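Local coordinates for protein response regulator aspartate phosphatase H (Bacillus subtilis, PDB 3Q15) that dephosphorylates the sporulation phosphotransferase Spo0F and also acts on the response regulator ComA, keeping competence and sporulation apart in time, at residues K100-E111 with A120-L131. Residues are numbered along the deposited sequence; the frame is centred on the assembly and turned at random.
Sequences KYYSLFFRGMYE and AIGYYREAEKEL
Tyr123 inserts as a knob among Leu104, Arg107, Gly108 and Glu111. Arg107 CG lies 3.4 Å from the centroid of the Tyr123 ring, over one face, in a CH-pi contact. The Arg107 chain bends at chi2 (57°), which sets one guanidinium face over Tyr123 OH, with the guanidinium and Tyr123 ring planes 27° apart. NE and NH2 of Arg107 both grip Glu111 OE2, NE at 3.0 Å, in a side-on salt bridge within the helix. Glu111 OE1 accepts a hydrogen bond from Gln114 NE2. With an alanine at Arg107, the CH-pi contact over the Tyr123 face would probably be lost, and Glu111 OE2 would be likely to lose its cationic partner.

Apolar packing continues along the pair. Leu104 CD2 meets the Tyr123 ring edge, and Leu104 CB lies 4.0 Å from Ala127 CB. Tyr101 CE2 touches Leu131 CD2.

Segments 100-111 and 120-128 run antiparallel. Their axes approach to 7.8 Å, with 161° between their directions. Helices 93-113 and 117-128 form the helical hairpin of the predicted first TPR repeat. Close approach centres on Gly108, whose CA is 4.3 Å from Ala120 CA; a beta carbon there would probably come too close to Tyr124 CD1.

Met109 SD approaches the Tyr124 ring at its edge, a Met-aromatic contact. Helix 137-153 also packs on Tyr124 and Tyr101.

No hydrogen bond joins the segments directly. Lys100 NZ and Glu130 OE1 form a long salt bridge of 3.6 Å, and one water bridges the same two atoms.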
ATOM      1  N   LYS A 100      -7.695 -11.945 -18.613  1.00 35.33           N
ATOM      2  CA  LYS A 100      -7.891 -10.634 -18.025  1.00 37.49           C
ATOM      3  C   LYS A 100      -6.939 -10.440 -16.851  1.00 39.43           C
ATOM      4  O   LYS A 100      -6.349  -9.373 -16.691  1.00 42.03           O
ATOM      5  CB  LYS A 100      -9.340 -10.461 -17.568  1.00 41.10           C
ATOM      6  CG  LYS A 100      -9.657  -9.079 -17.029  1.00 43.39           C
ATOM      7  CD  LYS A 100     -11.145  -8.924 -16.760  1.00 51.91           C
ATOM      8  CE  LYS A 100     -11.502  -7.478 -16.444  1.00 55.40           C
ATOM      9  NZ  LYS A 100     -12.959  -7.311 -16.181  1.00 59.48           N
ATOM     10  N   TYR A 101      -6.789 -11.480 -16.038  1.00 42.89           N
ATOM     11  CA  TYR A 101      -5.928 -11.419 -14.862  1.00 40.77           C
ATOM     12  C   TYR A 101      -4.477 -11.182 -15.256  1.00 37.93           C
ATOM     13  O   TYR A 101      -3.789 -10.343 -14.671  1.00 36.47           O
ATOM     14  CB  TYR A 101      -6.034 -12.708 -14.043  1.00 42.64           C
ATOM     15  CG  TYR A 101      -4.913 -12.872 -13.038  1.00 45.88           C
ATOM     16  CD1 TYR A 101      -3.846 -13.723 -13.291  1.00 46.48           C
ATOM     17  CD2 TYR A 101      -4.914 -12.160 -11.846  1.00 46.53           C
ATOM     18  CE1 TYR A 101      -2.819 -13.872 -12.379  1.00 47.86           C
ATOM     19  CE2 TYR A 101      -3.891 -12.300 -10.931  1.00 46.07           C
ATOM     20  CZ  TYR A 101      -2.846 -13.157 -11.199  1.00 49.36           C
ATOM     21  OH  TYR A 101      -1.828 -13.296 -10.279  1.00 51.17           O
ATOM     22  N   TYR A 102      -4.017 -11.924 -16.254  1.00 38.51           N
ATOM     23  CA  TYR A 102      -2.649 -11.790 -16.733  1.00 37.20           C
ATOM     24  C   TYR A 102      -2.380 -10.422 -17.358  1.00 40.68           C
ATOM     25  O   TYR A 102      -1.344  -9.811 -17.095  1.00 39.76           O
ATOM     26  CB  TYR A 102      -2.328 -12.902 -17.731  1.00 37.15           C
ATOM     27  CG  TYR A 102      -1.925 -14.207 -17.078  1.00 42.90           C
ATOM     28  CD1 TYR A 102      -2.367 -15.424 -17.582  1.00 41.17           C
ATOM     29  CD2 TYR A 102      -1.093 -14.222 -15.964  1.00 43.06           C
ATOM     30  CE1 TYR A 102      -2.000 -16.617 -16.994  1.00 44.37           C
ATOM     31  CE2 TYR A 102      -0.717 -15.414 -15.367  1.00 42.38           C
ATOM     32  CZ  TYR A 102      -1.177 -16.610 -15.891  1.00 44.85           C
ATOM     33  OH  TYR A 102      -0.819 -17.804 -15.316  1.00 49.93           O
ATOM     34  N   SER A 103      -3.306  -9.944 -18.184  1.00 38.60           N
ATOM     35  CA  SER A 103      -3.109  -8.672 -18.868  1.00 39.53           C
ATOM     36  C   SER A 103      -2.895  -7.551 -17.856  1.00 38.87           C
ATOM     37  O   SER A 103      -2.043  -6.690 -18.049  1.00 40.44           O
ATOM     38  CB  SER A 103      -4.290  -8.343 -19.791  1.00 40.03           C
ATOM     39  OG  SER A 103      -5.480  -8.124 -19.047  1.00 39.77           O
ATOM     40  N   LEU A 104      -3.672  -7.584 -16.778  1.00 36.31           N
ATOM     41  CA  LEU A 104      -3.578  -6.594 -15.711  1.00 36.46           C
ATOM     42  C   LEU A 104      -2.320  -6.800 -14.871  1.00 38.55           C
ATOM     43  O   LEU A 104      -1.665  -5.839 -14.462  1.00 38.90           O
ATOM     44  CB  LEU A 104      -4.814  -6.672 -14.812  1.00 35.30           C
ATOM     45  CG  LEU A 104      -6.153  -6.272 -15.433  1.00 41.37           C
ATOM     46  CD1 LEU A 104      -7.312  -6.735 -14.563  1.00 36.72           C
ATOM     47  CD2 LEU A 104      -6.207  -4.763 -15.662  1.00 35.98           C
ATOM     48  N   PHE A 105      -1.990  -8.060 -14.611  1.00 38.84           N
ATOM     49  CA  PHE A 105      -0.832  -8.386 -13.795  1.00 40.74           C
ATOM     50  C   PHE A 105       0.450  -7.919 -14.466  1.00 38.47           C
ATOM     51  O   PHE A 105       1.222  -7.158 -13.886  1.00 35.09           O
ATOM     52  CB  PHE A 105      -0.757  -9.888 -13.510  1.00 41.82           C
ATOM     53  CG  PHE A 105       0.487 -10.297 -12.768  1.00 42.00           C
ATOM     54  CD1 PHE A 105       0.532 -10.250 -11.381  1.00 42.60           C
ATOM     55  CD2 PHE A 105       1.618 -10.707 -13.458  1.00 42.17           C
ATOM     56  CE1 PHE A 105       1.681 -10.618 -10.692  1.00 44.54           C
ATOM     57  CE2 PHE A 105       2.773 -11.075 -12.778  1.00 45.12           C
ATOM     58  CZ  PHE A 105       2.804 -11.030 -11.391  1.00 45.34           C
ATOM     59  N   PHE A 106       0.672  -8.372 -15.694  1.00 37.24           N
ATOM     60  CA  PHE A 106       1.879  -8.004 -16.420  1.00 37.19           C
ATOM     61  C   PHE A 106       1.945  -6.517 -16.754  1.00 37.83           C
ATOM     62  O   PHE A 106       3.030  -5.966 -16.905  1.00 34.22           O
ATOM     63  CB  PHE A 106       2.031  -8.846 -17.680  1.00 39.02           C
ATOM     64  CG  PHE A 106       2.491 -10.238 -17.402  1.00 39.42           C
ATOM     65  CD1 PHE A 106       3.789 -10.476 -16.984  1.00 40.07           C
ATOM     66  CD2 PHE A 106       1.626 -11.309 -17.535  1.00 37.66           C
ATOM     67  CE1 PHE A 106       4.221 -11.764 -16.710  1.00 45.54           C
ATOM     68  CE2 PHE A 106       2.052 -12.597 -17.266  1.00 43.26           C
ATOM     69  CZ  PHE A 106       3.350 -12.825 -16.854  1.00 46.04           C
ATOM     70  N   ARG A 107       0.788  -5.876 -16.871  1.00 36.72           N
ATOM     71  CA  ARG A 107       0.758  -4.437 -17.086  1.00 39.34           C
ATOM     72  C   ARG A 107       1.217  -3.722 -15.823  1.00 40.34           C
ATOM     73  O   ARG A 107       1.927  -2.718 -15.890  1.00 43.68           O
ATOM     74  CB  ARG A 107      -0.642  -3.967 -17.491  1.00 38.90           C
ATOM     75  CG  ARG A 107      -0.766  -2.458 -17.617  1.00 39.89           C
ATOM     76  CD  ARG A 107       0.233  -1.900 -18.619  1.00 41.20           C
ATOM     77  NE  ARG A 107       0.198  -0.441 -18.677  1.00 43.33           N
ATOM     78  CZ  ARG A 107      -0.551   0.259 -19.524  1.00 46.78           C
ATOM     79  NH1 ARG A 107      -1.338  -0.364 -20.392  1.00 41.68           N
ATOM     80  NH2 ARG A 107      -0.513   1.584 -19.503  1.00 45.75           N
ATOM     81  N   GLY A 108       0.812  -4.248 -14.673  1.00 39.89           N
ATOM     82  CA  GLY A 108       1.250  -3.721 -13.394  1.00 40.57           C
ATOM     83  C   GLY A 108       2.748  -3.875 -13.211  1.00 38.87           C
ATOM     84  O   GLY A 108       3.427  -2.956 -12.753  1.00 37.90           O
ATOM     85  N   MET A 109       3.268  -5.042 -13.576  1.00 36.47           N
ATOM     86  CA  MET A 109       4.701  -5.284 -13.484  1.00 38.70           C
ATOM     87  C   MET A 109       5.478  -4.401 -14.463  1.00 38.04           C
ATOM     88  O   MET A 109       6.575  -3.941 -14.156  1.00 38.46           O
ATOM     89  CB  MET A 109       5.020  -6.764 -13.716  1.00 38.13           C
ATOM     90  CG  MET A 109       4.581  -7.686 -12.579  1.00 39.52           C
ATOM     91  SD  MET A 109       5.304  -7.225 -10.989  1.00 45.77           S
ATOM     92  CE  MET A 109       4.624  -8.490  -9.919  1.00 45.28           C
ATOM     93  N   TYR A 110       4.908  -4.158 -15.638  1.00 40.22           N
ATOM     94  CA  TYR A 110       5.549  -3.269 -16.606  1.00 42.85           C
ATOM     95  C   TYR A 110       5.683  -1.858 -16.042  1.00 40.71           C
ATOM     96  O   TYR A 110       6.737  -1.226 -16.156  1.00 38.10           O
ATOM     97  CB  TYR A 110       4.778  -3.242 -17.922  1.00 43.78           C
ATOM     98  CG  TYR A 110       5.353  -2.297 -18.955  1.00 42.97           C
ATOM     99  CD1 TYR A 110       6.458  -2.656 -19.720  1.00 45.48           C
ATOM    100  CD2 TYR A 110       4.789  -1.047 -19.172  1.00 44.56           C
ATOM    101  CE1 TYR A 110       6.988  -1.788 -20.673  1.00 43.65           C
ATOM    102  CE2 TYR A 110       5.311  -0.175 -20.119  1.00 45.19           C
ATOM    103  CZ  TYR A 110       6.409  -0.552 -20.865  1.00 45.58           C
ATOM    104  OH  TYR A 110       6.930   0.311 -21.807  1.00 50.66           O
ATOM    105  N   GLU A 111       4.610  -1.366 -15.435  1.00 37.01           N
ATOM    106  CA  GLU A 111       4.633  -0.060 -14.800  1.00 37.98           C
ATOM    107  C   GLU A 111       5.646  -0.054 -13.662  1.00 40.20           C
ATOM    108  O   GLU A 111       6.405   0.903 -13.499  1.00 39.30           O
ATOM    109  CB  GLU A 111       3.240   0.315 -14.296  1.00 38.76           C
ATOM    110  CG  GLU A 111       2.201   0.449 -15.413  1.00 39.45           C
ATOM    111  CD  GLU A 111       2.491   1.610 -16.361  1.00 43.87           C
ATOM    112  OE1 GLU A 111       3.289   2.500 -15.998  1.00 41.77           O
ATOM    113  OE2 GLU A 111       1.917   1.635 -17.471  1.00 48.06           O
ATOM    114  N   ALA A 120       1.392   1.209 -11.270  1.00 39.46           N
ATOM    115  CA  ALA A 120       1.543  -0.208 -10.934  1.00 38.95           C
ATOM    116  C   ALA A 120       0.528  -0.658  -9.890  1.00 38.51           C
ATOM    117  O   ALA A 120      -0.145  -1.672 -10.066  1.00 36.35           O
ATOM    118  CB  ALA A 120       2.964  -0.505 -10.457  1.00 33.51           C
ATOM    119  N   ILE A 121       0.431   0.096  -8.802  1.00 40.31           N
ATOM    120  CA  ILE A 121      -0.507  -0.211  -7.726  1.00 38.47           C
ATOM    121  C   ILE A 121      -1.928  -0.360  -8.270  1.00 38.58           C
ATOM    122  O   ILE A 121      -2.634  -1.321  -7.953  1.00 35.67           O
ATOM    123  CB  ILE A 121      -0.461   0.882  -6.630  1.00 38.60           C
ATOM    124  CG1 ILE A 121       0.906   0.872  -5.936  1.00 39.17           C
ATOM    125  CG2 ILE A 121      -1.578   0.696  -5.611  1.00 35.00           C
ATOM    126  CD1 ILE A 121       1.182   2.101  -5.076  1.00 38.08           C
ATOM    127  N   GLY A 122      -2.331   0.595  -9.102  1.00 40.00           N
ATOM    128  CA  GLY A 122      -3.644   0.571  -9.715  1.00 39.97           C
ATOM    129  C   GLY A 122      -3.906  -0.716 -10.470  1.00 39.34           C
ATOM    130  O   GLY A 122      -4.999  -1.274 -10.389  1.00 39.35           O
ATOM    131  N   TYR A 123      -2.908  -1.191 -11.206  1.00 36.95           N
ATOM    132  CA  TYR A 123      -3.056  -2.446 -11.938  1.00 37.41           C
ATOM    133  C   TYR A 123      -3.021  -3.648 -10.997  1.00 39.75           C
ATOM    134  O   TYR A 123      -3.765  -4.613 -11.187  1.00 37.46           O
ATOM    135  CB  TYR A 123      -2.021  -2.568 -13.063  1.00 37.25           C
ATOM    136  CG  TYR A 123      -2.365  -1.705 -14.263  1.00 43.76           C
ATOM    137  CD1 TYR A 123      -3.337  -2.105 -15.174  1.00 44.36           C
ATOM    138  CD2 TYR A 123      -1.735  -0.486 -14.473  1.00 43.02           C
ATOM    139  CE1 TYR A 123      -3.667  -1.316 -16.262  1.00 45.98           C
ATOM    140  CE2 TYR A 123      -2.054   0.308 -15.556  1.00 43.90           C
ATOM    141  CZ  TYR A 123      -3.020  -0.108 -16.446  1.00 47.49           C
ATOM    142  OH  TYR A 123      -3.333   0.686 -17.521  1.00 53.85           O
ATOM    143  N   TYR A 124      -2.173  -3.581  -9.974  1.00 39.76           N
ATOM    144  CA  TYR A 124      -2.127  -4.634  -8.963  1.00 39.38           C
ATOM    145  C   TYR A 124      -3.498  -4.824  -8.326  1.00 41.32           C
ATOM    146  O   TYR A 124      -3.947  -5.952  -8.128  1.00 43.59           O
ATOM    147  CB  TYR A 124      -1.100  -4.319  -7.873  1.00 34.38           C
ATOM    148  CG  TYR A 124       0.341  -4.416  -8.314  1.00 38.06           C
ATOM    149  CD1 TYR A 124       0.707  -5.182  -9.412  1.00 36.84           C
ATOM    150  CD2 TYR A 124       1.341  -3.736  -7.627  1.00 39.61           C
ATOM    151  CE1 TYR A 124       2.030  -5.266  -9.814  1.00 39.27           C
ATOM    152  CE2 TYR A 124       2.663  -3.815  -8.021  1.00 39.22           C
ATOM    153  CZ  TYR A 124       3.003  -4.579  -9.114  1.00 40.48           C
ATOM    154  OH  TYR A 124       4.322  -4.652  -9.498  1.00 40.63           O
ATOM    155  N   ARG A 125      -4.156  -3.715  -7.996  1.00 39.45           N
ATOM    156  CA  ARG A 125      -5.467  -3.773  -7.361  1.00 36.44           C
ATOM    157  C   ARG A 125      -6.506  -4.384  -8.305  1.00 36.92           C
ATOM    158  O   ARG A 125      -7.252  -5.279  -7.919  1.00 40.39           O
ATOM    159  CB  ARG A 125      -5.907  -2.383  -6.901  1.00 42.24           C
ATOM    160  CG  ARG A 125      -4.985  -1.753  -5.867  1.00 47.48           C
ATOM    161  CD  ARG A 125      -4.942  -2.581  -4.588  1.00 51.19           C
ATOM    162  NE  ARG A 125      -6.282  -2.992  -4.187  1.00 57.51           N
ATOM    163  CZ  ARG A 125      -7.122  -2.230  -3.494  1.00 63.02           C
ATOM    164  NH1 ARG A 125      -6.756  -1.015  -3.113  1.00 60.31           N
ATOM    165  NH2 ARG A 125      -8.327  -2.684  -3.180  1.00 67.22           N
ATOM    166  N   GLU A 126      -6.542  -3.906  -9.545  1.00 43.46           N
ATOM    167  CA  GLU A 126      -7.473  -4.443 -10.531  1.00 48.18           C
ATOM    168  C   GLU A 126      -7.214  -5.925 -10.770  1.00 45.03           C
ATOM    169  O   GLU A 126      -8.148  -6.705 -10.955  1.00 41.85           O
ATOM    170  CB  GLU A 126      -7.390  -3.669 -11.855  1.00 47.21           C
ATOM    171  CG  GLU A 126      -7.823  -2.211 -11.757  1.00 54.33           C
ATOM    172  CD  GLU A 126      -9.225  -2.050 -11.185  1.00 63.34           C
ATOM    173  OE1 GLU A 126      -9.369  -1.399 -10.127  1.00 68.24           O
ATOM    174  OE2 GLU A 126     -10.185  -2.567 -11.793  1.00 65.32           O
ATOM    175  N   ALA A 127      -5.940  -6.308 -10.766  1.00 42.48           N
ATOM    176  CA  ALA A 127      -5.562  -7.700 -10.975  1.00 43.14           C
ATOM    177  C   ALA A 127      -6.088  -8.590  -9.850  1.00 44.79           C
ATOM    178  O   ALA A 127      -6.641  -9.665 -10.101  1.00 43.82           O
ATOM    179  CB  ALA A 127      -4.049  -7.827 -11.103  1.00 41.25           C
ATOM    180  N   GLU A 128      -5.923  -8.135  -8.612  1.00 43.72           N
ATOM    181  CA  GLU A 128      -6.383  -8.900  -7.456  1.00 41.49           C
ATOM    182  C   GLU A 128      -7.884  -9.204  -7.529  1.00 44.01           C
ATOM    183  O   GLU A 128      -8.318 -10.289  -7.144  1.00 43.38           O
ATOM    184  CB  GLU A 128      -6.037  -8.188  -6.141  1.00 38.94           C
ATOM    185  CG  GLU A 128      -6.271  -9.055  -4.895  1.00 43.03           C
ATOM    186  CD  GLU A 128      -5.859  -8.374  -3.598  1.00 48.23           C
ATOM    187  OE1 GLU A 128      -5.158  -7.340  -3.658  1.00 50.12           O
ATOM    188  OE2 GLU A 128      -6.238  -8.874  -2.514  1.00 50.52           O
ATOM    189  N   LYS A 129      -8.670  -8.257  -8.043  1.00 45.92           N
ATOM    190  CA  LYS A 129     -10.124  -8.441  -8.130  1.00 50.57           C
ATOM    191  C   LYS A 129     -10.502  -9.627  -9.010  1.00 52.61           C
ATOM    192  O   LYS A 129     -11.624 -10.128  -8.938  1.00 58.96           O
ATOM    193  CB  LYS A 129     -10.817  -7.177  -8.651  1.00 52.59           C
ATOM    194  CG  LYS A 129     -10.577  -5.927  -7.819  1.00 59.14           C
ATOM    195  CD  LYS A 129     -11.409  -4.756  -8.334  1.00 64.15           C
ATOM    196  CE  LYS A 129     -10.817  -3.417  -7.909  1.00 68.65           C
ATOM    197  NZ  LYS A 129     -10.605  -3.327  -6.439  1.00 72.98           N
ATOM    198  N   GLU A 130      -9.568 -10.066  -9.848  1.00 50.20           N
ATOM    199  CA  GLU A 130      -9.797 -11.206 -10.732  1.00 49.77           C
ATOM    200  C   GLU A 130      -9.518 -12.538 -10.039  1.00 56.80           C
ATOM    201  O   GLU A 130      -9.987 -13.588 -10.480  1.00 64.54           O
ATOM    202  CB  GLU A 130      -8.943 -11.093 -11.995  1.00 48.64           C
ATOM    203  CG  GLU A 130      -9.287  -9.904 -12.872  1.00 51.35           C
ATOM    204  CD  GLU A 130     -10.746  -9.901 -13.284  1.00 54.48           C
ATOM    205  OE1 GLU A 130     -11.339  -8.804 -13.356  1.00 57.96           O
ATOM    206  OE2 GLU A 130     -11.295 -10.995 -13.535  1.00 52.27           O
ATOM    207  N   LEU A 131      -8.753 -12.491  -8.955  1.00 73.09           N
ATOM    208  CA  LEU A 131      -8.398 -13.701  -8.221  1.00 70.53           C
ATOM    209  C   LEU A 131      -9.603 -14.498  -7.717  1.00 69.47           C
ATOM    210  O   LEU A 131      -9.629 -15.717  -7.850  1.00 71.51           O
ATOM    211  CB  LEU A 131      -7.452 -13.383  -7.059  1.00 68.80           C
ATOM    212  CG  LEU A 131      -5.968 -13.231  -7.395  1.00 67.83           C
ATOM    213  CD1 LEU A 131      -5.425 -14.497  -8.036  1.00 66.04           C
ATOM    214  CD2 LEU A 131      -5.756 -12.048  -8.305  1.00 71.38           C
TER
HETATM  215  O   HOH W   1     -14.070  -9.319 -14.579  1.00 63.85           O